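Local coordinates for protein shikimate dehydrogenase (Listeria monocytogenes, PDB 3TNL) that probably catalyses the reversible NADPH-linked reduction of 3-dehydroshikimate to shikimate in the pathway that leads to chorismate and the aromatic amino acids, at residues E38-P46 / M89-N100; V236-L247 / V263-I274. One frame throughout, in Å; residues are numbered along the deposited sequence. Where two conformers were deposited one is given.

From the N terminus, strand 38-44 comes first. The chain then runs through helix 52-63, strand 67-73 and helix 79-88. Interaction 1 closes this loop by laying strand 93-96 parallel to strand 38-44 in the mixed sheet of the substrate-binding domain. Interaction 2 opens only after that. It closes a short loop in the Rossmann-type dinucleotide domain, joining the segment after strand 229-232 to the turn after strand 258-261 and the start of helix 270-277. The two contacts follow in series, neither nested nor crossed. The centres of interactions 1 and 2 lie about 29 Å apart. NAD binds on the Rossmann-type domain, touching interaction 2, and also touches M98 of interaction 1.

Interaction 1 (E38-P46 / M89-N100); sequences ELIGLIATP and MNLRGWNVSMPN
I43 and W94 meet on one side of two parallel strands. The CD1 of I43 lies 3.7 Å from W94 CD1 and comes to the indole obliquely. The CG1 of I43 sits between its own backbone N and carbonyl carbon (chi1 56°), which turns the chain toward the ring. F86 of helix 79-88 packs against both residues. Further along, L39 CB lies 3.9 Å from L91 CD2, and L70 and F72 of the second subunit pack here too. On the other side of the sheet, L42 CD1 rests 3.6 Å from N95 CB. The polar end of N95 turns to Y69 and to N122, a residue inferred to bind shikimate.

Strands 38-44 and 93-96 are joined by a parallel ladder. G41 N bonds to G93 O, and G41 O receives N95 N at 2.8 Å. I43 repeats the pattern with N95 O and S97 N; the latter bond is nearly straight, at 171°. N100 ND2 adds a weak bond to I43 O, while its stronger partner is V74 O. Beyond the strand, T45 N donates to M98 O at 2.9 Å. The same M98 O lies 3.2 Å from A44 CB, and a water links it to P46 O. At the far end, waters join E38 OE2 to N90 O and L39 O to R92 N. The guanidinium of R92 leads away, with NE bonded to W300 O and NH2 in a salt bridge with D127.

W94 NE1 is buried without a polar partner, so this side of the indole is held by packing. The backbone ladder leads directly into S97, an inferred shikimate ligand, and M98, which touches NAD. The bonds S97 N to I43 O and T45 N to M98 O hold the backbone at both residues.

Interaction 2 (V236-L247 / V263-I274); sequences VGMKPFEGETLL and VYKPTKTRLLEI. With NAD (nicotinamide-adenine-dinucleotide), chain H.
P266 and E242 meet across the contact, with E242 OE2 3.7 Å from P266 CG. Both segments follow the C-terminal ends of neighbouring strands in the parallel sheet of the Rossmann-type domain, where NAD binds. The F241 ring has P240 CG over one face, E244 CD at its edge, and the adenine N6A of NAD over a face. Y264 meets the nicotinamide amide N7N at its edge. The R270 guanidinium has I274 CG1 over its centre, 3.6 Å above the plane, and bonds to E273 and E277.

A type II turn, F241 to E244, faces the N terminus of helix 270-277. T269 caps that helix: its OG1 accepts from L272 N and also bonds to D261. G237 O packs 3.6 Å from T269 CG2. M238 lies with CB against V263, and its extended chain carries SD to 3.3 Å from NAD O3D. Further out, L247 CD2 packs on I274 CG2 at 3.8 Å, and T245 CG2 meets I274 CD1 tip to tip.

No direct hydrogen bond crosses the contact. Three waters bridge it instead. One of them donates to G237 O at 2.8 Å and accepts from both G243 N and R270 N.

Interaction 1 (E38-P46 / M89-N100)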
loop_
_atom_site.group_PDB
_atom_site.type_symbol
_atom_site.label_atom_id
_atom_site.label_comp_id
_atom_site.label_asym_id
_atom_site.label_seq_id
_atom_site.Cartn_x
_atom_site.Cartn_y
_atom_site.Cartn_z
ATOM N N GLU B 38 4.800 -6.157 2.926
ATOM C CA GLU B 38 3.597 -6.346 2.107
ATOM C C GLU B 38 2.417 -5.527 2.640
ATOM O O GLU B 38 2.381 -5.169 3.836
ATOM C CB GLU B 38 3.274 -7.810 2.029
ATOM C CG GLU B 38 4.305 -8.550 1.158
ATOM C CD GLU B 38 3.926 -9.964 0.892
ATOM O OE1 GLU B 38 3.894 -10.747 1.858
ATOM O OE2 GLU B 38 3.664 -10.283 -0.307
ATOM N N LEU B 39 1.470 -5.230 1.769
ATOM C CA LEU B 39 0.328 -4.400 2.103
ATOM C C LEU B 39 -1.006 -5.167 2.206
ATOM O O LEU B 39 -1.350 -6.002 1.349
ATOM C CB LEU B 39 0.158 -3.339 1.006
ATOM C CG LEU B 39 -1.033 -2.369 1.073
ATOM C CD1 LEU B 39 -0.937 -1.480 2.358
ATOM C CD2 LEU B 39 -1.084 -1.526 -0.208
ATOM N N ILE B 40 -1.757 -4.804 3.239
ATOM C CA ILE B 40 -3.154 -5.197 3.410
ATOM C C ILE B 40 -3.927 -3.870 3.355
ATOM O O ILE B 40 -3.576 -2.898 4.036
ATOM C CB ILE B 40 -3.434 -5.879 4.744
ATOM C CG1 ILE B 40 -2.591 -7.132 4.911
ATOM C CG2 ILE B 40 -4.941 -6.224 4.814
ATOM C CD1 ILE B 40 -2.829 -8.222 3.858
ATOM N N GLY B 41 -4.949 -3.804 2.505
ATOM C CA GLY B 41 -5.734 -2.584 2.351
ATOM C C GLY B 41 -7.045 -2.554 3.113
ATOM O O GLY B 41 -7.472 -3.534 3.739
ATOM N N LEU B 42 -7.705 -1.415 2.982
ATOM C CA LEU B 42 -9.047 -1.156 3.520
ATOM C C LEU B 42 -9.649 -0.164 2.531
ATOM O O LEU B 42 -9.122 0.947 2.378
ATOM C CB LEU B 42 -8.993 -0.619 4.947
ATOM C CG LEU B 42 -10.305 0.010 5.470
ATOM C CD1 LEU B 42 -11.465 -0.977 5.430
ATOM C CD2 LEU B 42 -10.138 0.512 6.880
ATOM N N ILE B 43 -10.731 -0.546 1.870
ATOM C CA ILE B 43 -11.315 0.289 0.846
ATOM C C ILE B 43 -12.775 0.639 1.177
ATOM O O ILE B 43 -13.653 -0.228 1.294
ATOM C CB ILE B 43 -11.125 -0.334 -0.578
ATOM C CG1 ILE B 43 -11.689 -1.736 -0.660
ATOM C CG2 ILE B 43 -9.612 -0.424 -0.910
ATOM C CD1 ILE B 43 -11.632 -2.307 -2.090
ATOM N N ALA B 44 -13.022 1.944 1.292
ATOM C CA ALA B 44 -14.307 2.452 1.750
ATOM C C ALA B 44 -14.243 3.950 1.714
ATOM O O ALA B 44 -13.163 4.528 1.536
ATOM C CB ALA B 44 -14.535 2.006 3.205
ATOM N N THR B 45 -15.391 4.590 1.854
ATOM C CA THR B 45 -15.404 6.064 1.948
ATOM C C THR B 45 -16.708 6.486 2.605
ATOM O O THR B 45 -17.773 6.034 2.203
ATOM C CB THR B 45 -15.214 6.757 0.625
ATOM O OG1 THR B 45 -15.101 8.167 0.863
ATOM C CG2 THR B 45 -16.369 6.464 -0.340
ATOM N N PRO B 46 -16.617 7.327 3.661
ATOM C CA PRO B 46 -15.411 7.863 4.294
ATOM C C PRO B 46 -14.728 6.761 5.083
ATOM O O PRO B 46 -15.358 5.741 5.376
ATOM C CB PRO B 46 -15.964 8.965 5.222
ATOM C CG PRO B 46 -17.296 8.476 5.595
ATOM C CD PRO B 46 -17.838 7.770 4.369
ATOM N N MET B 89 -1.038 -5.695 -8.202
ATOM C CA MET B 89 -0.057 -5.433 -7.138
ATOM C C MET B 89 0.212 -6.673 -6.286
ATOM O O MET B 89 1.056 -6.629 -5.398
ATOM C CB MET B 89 -0.568 -4.327 -6.199
ATOM C CG MET B 89 -0.700 -2.967 -6.825
ATOM S SD MET B 89 -1.755 -1.821 -5.913
ATOM C CE MET B 89 -0.826 -1.564 -4.409
ATOM N N ASN B 90 -0.552 -7.731 -6.532
ATOM C CA ASN B 90 -0.476 -8.993 -5.782
ATOM C C ASN B 90 -0.693 -8.820 -4.277
ATOM O O ASN B 90 -0.031 -9.468 -3.475
ATOM C CB ASN B 90 0.861 -9.715 -6.021
ATOM C CG ASN B 90 0.785 -11.200 -5.701
ATOM O OD1 ASN B 90 -0.274 -11.817 -5.869
ATOM N ND2 ASN B 90 1.900 -11.786 -5.275
ATOM N N LEU B 91 -1.625 -7.952 -3.886
ATOM C CA LEU B 91 -1.937 -7.815 -2.461
ATOM C C LEU B 91 -2.492 -9.115 -1.907
ATOM O O LEU B 91 -3.297 -9.792 -2.543
ATOM C CB LEU B 91 -2.964 -6.724 -2.185
ATOM C CG LEU B 91 -2.577 -5.276 -2.462
ATOM C CD1 LEU B 91 -3.474 -4.394 -1.547
ATOM C CD2 LEU B 91 -1.109 -4.983 -2.283
ATOM N N ARG B 92 -2.055 -9.445 -0.697
ATOM C CA ARG B 92 -2.556 -10.657 -0.038
ATOM C C ARG B 92 -4.045 -10.540 0.337
ATOM O O ARG B 92 -4.777 -11.538 0.359
ATOM C CB ARG B 92 -1.752 -10.882 1.228
ATOM C CG ARG B 92 -2.255 -12.012 2.122
ATOM C CD ARG B 92 -2.356 -13.363 1.415
ATOM N NE ARG B 92 -2.787 -14.386 2.344
ATOM C CZ ARG B 92 -3.208 -15.595 1.982
ATOM N NH1 ARG B 92 -3.603 -16.448 2.913
ATOM N NH2 ARG B 92 -3.268 -15.964 0.702
ATOM N N GLY B 93 -4.509 -9.334 0.640
ATOM C CA GLY B 93 -5.887 -9.135 1.022
ATOM C C GLY B 93 -6.207 -7.716 1.418
ATOM O O GLY B 93 -5.339 -6.846 1.371
ATOM N N TRP B 94 -7.470 -7.492 1.760
ATOM C CA TRP B 94 -7.950 -6.195 2.177
ATOM C C TRP B 94 -9.326 -6.321 2.817
ATOM O O TRP B 94 -10.026 -7.340 2.627
ATOM C CB TRP B 94 -8.051 -5.234 0.981
ATOM C CG TRP B 94 -8.886 -5.650 -0.202
ATOM C CD1 TRP B 94 -10.168 -5.325 -0.424
ATOM C CD2 TRP B 94 -8.450 -6.385 -1.359
ATOM N NE1 TRP B 94 -10.595 -5.819 -1.638
ATOM C CE2 TRP B 94 -9.548 -6.469 -2.229
ATOM C CE3 TRP B 94 -7.238 -6.987 -1.742
ATOM C CZ2 TRP B 94 -9.480 -7.120 -3.449
ATOM C CZ3 TRP B 94 -7.188 -7.647 -2.945
ATOM C CH2 TRP B 94 -8.308 -7.703 -3.785
ATOM N N ASN B 95 -9.653 -5.331 3.642
ATOM C CA ASN B 95 -10.999 -5.168 4.163
ATOM C C ASN B 95 -11.788 -4.244 3.216
ATOM O O ASN B 95 -11.216 -3.433 2.465
ATOM C CB ASN B 95 -11.023 -4.579 5.555
ATOM C CG ASN B 95 -10.797 -5.590 6.653
ATOM O OD1 ASN B 95 -10.080 -5.287 7.595
ATOM N ND2 ASN B 95 -11.443 -6.764 6.576
ATOM N N VAL B 96 -13.100 -4.380 3.305
ATOM C CA VAL B 96 -14.042 -3.607 2.494
ATOM C C VAL B 96 -15.089 -3.028 3.419
ATOM O O VAL B 96 -15.621 -3.736 4.271
ATOM C CB VAL B 96 -14.757 -4.492 1.432
ATOM C CG1 VAL B 96 -15.629 -3.622 0.489
ATOM C CG2 VAL B 96 -13.738 -5.305 0.638
ATOM N N SER B 97 -15.416 -1.750 3.250
ATOM C CA SER B 97 -16.508 -1.164 4.051
ATOM C C SER B 97 -17.410 -0.328 3.153
ATOM O O SER B 97 -17.255 -0.350 1.926
ATOM C CB SER B 97 -15.998 -0.448 5.302
ATOM O OG SER B 97 -17.090 -0.217 6.207
ATOM N N MET B 98 -18.373 0.382 3.749
ATOM C CA MET B 98 -19.304 1.199 2.965
ATOM C C MET B 98 -18.543 2.142 2.056
ATOM O O MET B 98 -17.573 2.746 2.456
ATOM C CB MET B 98 -20.244 2.006 3.861
ATOM C CG MET B 98 -21.277 1.198 4.611
ATOM S SD MET B 98 -22.443 2.262 5.513
ATOM C CE MET B 98 -23.578 1.009 6.129
ATOM N N PRO B 99 -19.035 2.330 0.828
ATOM C CA PRO B 99 -20.257 1.806 0.202
ATOM C C PRO B 99 -20.052 0.591 -0.710
ATOM O O PRO B 99 -20.841 0.359 -1.608
ATOM C CB PRO B 99 -20.656 2.996 -0.677
ATOM C CG PRO B 99 -19.322 3.466 -1.208
ATOM C CD PRO B 99 -18.376 3.321 -0.044
ATOM N N ASN B 100 -19.006 -0.195 -0.459
ATOM C CA ASN B 100 -18.610 -1.254 -1.383
ATOM C C ASN B 100 -18.906 -2.705 -1.033
ATOM O O ASN B 100 -18.638 -3.581 -1.856
ATOM C CB ASN B 100 -17.074 -1.168 -1.526
ATOM C CG ASN B 100 -16.594 0.217 -1.891
ATOM O OD1 ASN B 100 -17.112 0.817 -2.792
ATOM N ND2 ASN B 100 -15.599 0.722 -1.177
HETATM O O HOH W 1 2.055 -8.440 -1.691
HETATM O O HOH W 2 0.088 -8.118 0.361
HETATM O O HOH W 3 -17.352 3.899 5.203
#

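Interaction 2 (V236-L247 / V263-I274)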
loop_
_atom_site.group_PDB
_atom_site.type_symbol
_atom_site.label_atom_id
_atom_site.label_comp_id
_atom_site.label_asym_id
_atom_site.label_seq_id
_atom_site.Cartn_x
_atom_site.Cartn_y
_atom_site.Cartn_z
ATOM N N VAL B 236 -29.231 3.576 16.782
ATOM C CA VAL B 236 -29.811 4.209 17.997
ATOM C C VAL B 236 -28.936 3.919 19.211
ATOM O O VAL B 236 -28.506 2.762 19.409
ATOM C CB VAL B 236 -31.261 3.748 18.203
ATOM C CG1 VAL B 236 -31.881 4.450 19.402
ATOM C CG2 VAL B 236 -32.066 4.051 16.921
ATOM N N GLY B 237 -28.615 4.977 19.957
ATOM C CA GLY B 237 -27.732 4.907 21.129
ATOM C C GLY B 237 -26.340 5.465 20.861
ATOM O O GLY B 237 -25.607 5.758 21.777
ATOM N N MET B 238 -26.003 5.580 19.577
ATOM C CA MET B 238 -24.744 6.183 19.110
ATOM C C MET B 238 -25.097 7.494 18.386
ATOM O O MET B 238 -26.182 7.620 17.782
ATOM C CB MET B 238 -24.092 5.215 18.092
ATOM C CG MET B 238 -22.778 5.644 17.519
ATOM S SD MET B 238 -22.080 4.321 16.503
ATOM C CE MET B 238 -20.543 5.043 15.940
ATOM N N LYS B 239 -24.203 8.480 18.428
ATOM C CA LYS B 239 -24.436 9.744 17.715
ATOM C C LYS B 239 -24.900 9.413 16.304
ATOM O O LYS B 239 -24.297 8.543 15.678
ATOM C CB LYS B 239 -23.148 10.586 17.668
ATOM C CG LYS B 239 -23.169 11.719 16.619
ATOM C CD LYS B 239 -23.069 11.143 15.186
ATOM C CE LYS B 239 -23.339 12.176 14.091
ATOM N NZ LYS B 239 -23.385 11.613 12.671
ATOM N N PRO B 240 -25.912 10.138 15.768
ATOM C CA PRO B 240 -26.653 11.297 16.311
ATOM C C PRO B 240 -27.852 10.963 17.212
ATOM O O PRO B 240 -28.702 11.810 17.451
ATOM C CB PRO B 240 -27.121 11.999 15.027
ATOM C CG PRO B 240 -27.454 10.872 14.147
ATOM C CD PRO B 240 -26.331 9.870 14.386
ATOM N N PHE B 241 -27.856 9.743 17.745
ATOM C CA PHE B 241 -28.937 9.229 18.580
ATOM C C PHE B 241 -28.448 8.825 19.981
ATOM O O PHE B 241 -28.980 7.893 20.596
ATOM C CB PHE B 241 -29.580 8.005 17.904
ATOM C CG PHE B 241 -30.060 8.238 16.489
ATOM C CD1 PHE B 241 -31.222 8.951 16.242
ATOM C CD2 PHE B 241 -29.367 7.711 15.437
ATOM C CE1 PHE B 241 -31.684 9.155 14.929
ATOM C CE2 PHE B 241 -29.822 7.889 14.152
ATOM C CZ PHE B 241 -30.961 8.653 13.900
ATOM N N GLU B 242 -27.431 9.498 20.503
ATOM C CA GLU B 242 -26.903 9.148 21.804
ATOM C C GLU B 242 -27.914 9.534 22.869
ATOM O O GLU B 242 -28.509 10.631 22.851
ATOM C CB GLU B 242 -25.557 9.851 22.016
ATOM C CG GLU B 242 -24.819 9.329 23.221
ATOM C CD GLU B 242 -23.365 9.747 23.301
ATOM O OE1 GLU B 242 -22.909 10.548 22.448
ATOM O OE2 GLU B 242 -22.692 9.310 24.247
ATOM N N GLY B 243 -28.122 8.622 23.815
ATOM C CA GLY B 243 -29.085 8.831 24.914
ATOM C C GLY B 243 -30.487 8.353 24.558
ATOM O O GLY B 243 -31.380 8.408 25.375
ATOM N N GLU B 244 -30.680 7.934 23.298
ATOM C CA GLU B 244 -31.947 7.395 22.821
ATOM C C GLU B 244 -31.939 5.876 22.848
ATOM O O GLU B 244 -30.876 5.238 22.789
ATOM C CB GLU B 244 -32.261 7.838 21.375
ATOM C CG GLU B 244 -32.317 9.359 21.133
ATOM C CD GLU B 244 -32.713 9.734 19.717
ATOM O OE1 GLU B 244 -32.044 10.642 19.126
ATOM O OE2 GLU B 244 -33.692 9.139 19.224
ATOM N N THR B 245 -33.134 5.293 22.973
ATOM C CA THR B 245 -33.307 3.859 22.921
ATOM C C THR B 245 -34.579 3.484 22.146
ATOM O O THR B 245 -35.505 4.281 22.063
ATOM C CB THR B 245 -33.328 3.252 24.351
ATOM O OG1 THR B 245 -33.386 1.831 24.240
ATOM C CG2 THR B 245 -34.511 3.760 25.186
ATOM N N LEU B 246 -34.560 2.294 21.540
ATOM C CA LEU B 246 -35.748 1.695 20.924
ATOM C C LEU B 246 -36.528 0.784 21.900
ATOM O O LEU B 246 -37.583 0.305 21.559
ATOM C CB LEU B 246 -35.369 0.899 19.699
ATOM C CG LEU B 246 -34.790 1.727 18.541
ATOM C CD1 LEU B 246 -34.315 0.808 17.410
ATOM C CD2 LEU B 246 -35.781 2.824 18.035
ATOM N N LEU B 247 -36.052 0.584 23.129
ATOM C CA LEU B 247 -36.762 -0.288 24.086
ATOM C C LEU B 247 -37.965 0.470 24.651
ATOM O O LEU B 247 -37.775 1.545 25.244
ATOM C CB LEU B 247 -35.860 -0.678 25.241
ATOM C CG LEU B 247 -36.491 -1.581 26.310
ATOM C CD1 LEU B 247 -36.776 -2.967 25.726
ATOM C CD2 LEU B 247 -35.558 -1.634 27.526
ATOM N N VAL B 263 -23.188 -1.101 19.316
ATOM C CA VAL B 263 -22.526 0.162 19.612
ATOM C C VAL B 263 -21.492 -0.016 20.764
ATOM O O VAL B 263 -21.747 -0.732 21.732
ATOM C CB VAL B 263 -23.585 1.249 20.029
ATOM C CG1 VAL B 263 -22.894 2.554 20.511
ATOM C CG2 VAL B 263 -24.604 1.497 18.888
ATOM N N TYR B 264 -20.320 0.607 20.637
ATOM C CA TYR B 264 -19.317 0.605 21.706
ATOM C C TYR B 264 -18.754 2.008 21.978
ATOM O O TYR B 264 -17.910 2.167 22.854
ATOM C CB TYR B 264 -18.192 -0.424 21.463
ATOM C CG TYR B 264 -17.455 -0.283 20.182
ATOM C CD1 TYR B 264 -16.249 0.411 20.121
ATOM C CD2 TYR B 264 -17.957 -0.809 19.011
ATOM C CE1 TYR B 264 -15.571 0.533 18.927
ATOM C CE2 TYR B 264 -17.295 -0.676 17.823
ATOM C CZ TYR B 264 -16.098 -0.007 17.785
ATOM O OH TYR B 264 -15.454 0.117 16.568
ATOM N N LYS B 265 -19.197 3.003 21.223
ATOM C CA LYS B 265 -18.911 4.425 21.504
ATOM C C LYS B 265 -20.314 5.099 21.413
ATOM O O LYS B 265 -20.839 5.336 20.319
ATOM C CB LYS B 265 -17.897 5.052 20.539
ATOM C CG LYS B 265 -17.468 6.441 21.006
ATOM C CD LYS B 265 -16.472 7.083 20.040
ATOM C CE LYS B 265 -16.093 8.481 20.487
ATOM N NZ LYS B 265 -15.178 9.128 19.487
ATOM N N PRO B 266 -20.949 5.376 22.573
ATOM C CA PRO B 266 -20.413 5.168 23.949
ATOM C C PRO B 266 -20.320 3.716 24.373
ATOM O O PRO B 266 -20.980 2.865 23.783
ATOM C CB PRO B 266 -21.461 5.848 24.807
ATOM C CG PRO B 266 -22.712 5.639 24.069
ATOM C CD PRO B 266 -22.336 5.862 22.650
ATOM N N THR B 267 -19.494 3.444 25.388
ATOM C CA THR B 267 -19.302 2.095 25.902
ATOM C C THR B 267 -20.547 1.530 26.616
ATOM O O THR B 267 -20.662 0.328 26.805
ATOM C CB THR B 267 -18.092 1.977 26.794
ATOM O OG1 THR B 267 -18.257 2.855 27.923
ATOM C CG2 THR B 267 -16.808 2.321 26.034
ATOM N N LYS B 268 -21.511 2.387 26.936
ATOM C CA LYS B 268 -22.770 1.943 27.532
ATOM C C LYS B 268 -23.897 2.810 26.990
ATOM O O LYS B 268 -24.051 3.954 27.409
ATOM C CB LYS B 268 -22.684 2.016 29.056
ATOM C CG LYS B 268 -23.819 1.317 29.788
ATOM C CD LYS B 268 -23.771 1.533 31.302
ATOM C CE LYS B 268 -22.462 1.146 31.901
ATOM N NZ LYS B 268 -22.525 1.094 33.422
ATOM N N THR B 269 -24.582 2.308 25.972
ATOM C CA THR B 269 -25.731 2.990 25.406
ATOM C C THR B 269 -26.857 3.064 26.432
ATOM O O THR B 269 -26.793 2.419 27.483
ATOM C CB THR B 269 -26.300 2.294 24.213
ATOM O OG1 THR B 269 -26.580 0.930 24.596
ATOM C CG2 THR B 269 -25.324 2.338 23.018
ATOM N N ARG B 270 -27.861 3.901 26.159
ATOM C CA ARG B 270 -29.003 3.982 27.070
ATOM C C ARG B 270 -29.648 2.617 27.229
ATOM O O ARG B 270 -30.040 2.253 28.353
ATOM C CB ARG B 270 -30.003 5.063 26.642
ATOM C CG ARG B 270 -31.208 5.238 27.545
ATOM C CD ARG B 270 -30.834 5.589 28.971
ATOM N NE ARG B 270 -32.044 5.635 29.777
ATOM C CZ ARG B 270 -32.125 5.314 31.062
ATOM N NH1 ARG B 270 -33.325 5.336 31.648
ATOM N NH2 ARG B 270 -31.066 4.873 31.750
ATOM N N LEU B 271 -29.783 1.855 26.151
ATOM C CA LEU B 271 -30.299 0.475 26.261
ATOM C C LEU B 271 -29.491 -0.322 27.300
ATOM O O LEU B 271 -30.102 -1.008 28.110
ATOM C CB LEU B 271 -30.243 -0.216 24.908
ATOM C CG LEU B 271 -30.591 -1.706 24.884
ATOM C CD1 LEU B 271 -32.028 -1.916 25.328
ATOM C CD2 LEU B 271 -30.356 -2.268 23.481
ATOM N N LEU B 272 -28.162 -0.338 27.192
ATOM C CA LEU B 272 -27.348 -1.100 28.179
ATOM C C LEU B 272 -27.525 -0.585 29.591
ATOM O O LEU B 272 -27.544 -1.382 30.518
ATOM C CB LEU B 272 -25.888 -1.212 27.741
ATOM C CG LEU B 272 -25.681 -1.905 26.376
ATOM C CD1 LEU B 272 -24.156 -2.062 26.105
ATOM C CD2 LEU B 272 -26.343 -3.278 26.331
ATOM N N GLU B 273 -27.680 0.726 29.769
ATOM C CA GLU B 273 -27.934 1.252 31.106
ATOM C C GLU B 273 -29.247 0.663 31.656
ATOM O O GLU B 273 -29.302 0.241 32.806
ATOM C CB GLU B 273 -28.058 2.789 31.101
ATOM C CG GLU B 273 -26.859 3.596 30.771
ATOM C CD GLU B 273 -27.113 5.101 30.895
ATOM O OE1 GLU B 273 -28.247 5.485 31.299
ATOM O OE2 GLU B 273 -26.146 5.892 30.671
ATOM N N ILE B 274 -30.314 0.692 30.881
ATOM C CA ILE B 274 -31.598 0.179 31.313
ATOM C C ILE B 274 -31.469 -1.299 31.621
ATOM O O ILE B 274 -31.987 -1.785 32.630
ATOM C CB ILE B 274 -32.704 0.430 30.265
ATOM C CG1 ILE B 274 -32.921 1.929 30.088
ATOM C CG2 ILE B 274 -33.989 -0.232 30.740
ATOM C CD1 ILE B 274 -33.735 2.292 28.810
HETATM P PA NAD H . -26.991 0.671 8.336
HETATM O O1A NAD H . -27.030 2.123 7.867
HETATM O O2A NAD H . -26.616 -0.401 7.330
HETATM O O5B NAD H . -28.397 0.326 9.064
HETATM C C5B NAD H . -29.062 1.204 9.973
HETATM C C4B NAD H . -30.128 0.423 10.751
HETATM O O4B NAD H . -30.622 1.246 11.820
HETATM C C3B NAD H . -31.365 0.142 9.921
HETATM O O3B NAD H . -31.958 -1.088 10.409
HETATM C C2B NAD H . -32.303 1.287 10.217
HETATM O O2B NAD H . -33.675 0.948 10.069
HETATM C C1B NAD H . -31.994 1.547 11.677
HETATM N N9A NAD H . -32.258 2.897 12.187
HETATM C C8A NAD H . -31.492 3.988 11.946
HETATM N N7A NAD H . -31.987 5.041 12.630
HETATM C C5A NAD H . -33.074 4.646 13.339
HETATM C C6A NAD H . -33.986 5.218 14.202
HETATM N N6A NAD H . -33.884 6.508 14.538
HETATM N N1A NAD H . -34.956 4.463 14.762
HETATM C C2A NAD H . -35.080 3.150 14.446
HETATM N N3A NAD H . -34.231 2.515 13.607
HETATM C C4A NAD H . -33.224 3.217 13.040
HETATM O O3 NAD H . -25.993 0.658 9.585
HETATM P PN NAD H . -25.007 -0.527 10.043
HETATM O O1N NAD H . -23.713 -0.508 9.267
HETATM O O2N NAD H . -25.801 -1.828 10.176
HETATM O O5D NAD H . -24.548 -0.060 11.516
HETATM C C5D NAD H . -25.528 0.022 12.544
HETATM C C4D NAD H . -24.734 0.194 13.823
HETATM O O4D NAD H . -23.814 -0.904 13.963
HETATM C C3D NAD H . -23.887 1.456 13.788
HETATM O O3D NAD H . -24.065 2.154 15.024
HETATM C C2D NAD H . -22.459 0.955 13.641
HETATM O O2D NAD H . -21.482 1.864 14.195
HETATM C C1D NAD H . -22.532 -0.386 14.358
HETATM N N1N NAD H . -21.532 -1.387 13.976
HETATM C C2N NAD H . -20.719 -1.904 14.916
HETATM C C3N NAD H . -19.775 -2.871 14.586
HETATM C C7N NAD H . -18.861 -3.465 15.608
HETATM O O7N NAD H . -17.840 -3.992 15.167
HETATM N N7N NAD H . -19.193 -3.434 16.916
HETATM C C4N NAD H . -19.673 -3.300 13.253
HETATM C C5N NAD H . -20.528 -2.754 12.301
HETATM C C6N NAD H . -21.456 -1.785 12.684
HETATM O O HOH W 4 -26.846 6.094 24.230
HETATM O O HOH W 5 -21.489 7.893 19.602
HETATM O O HOH W 6 -29.705 2.952 23.517
#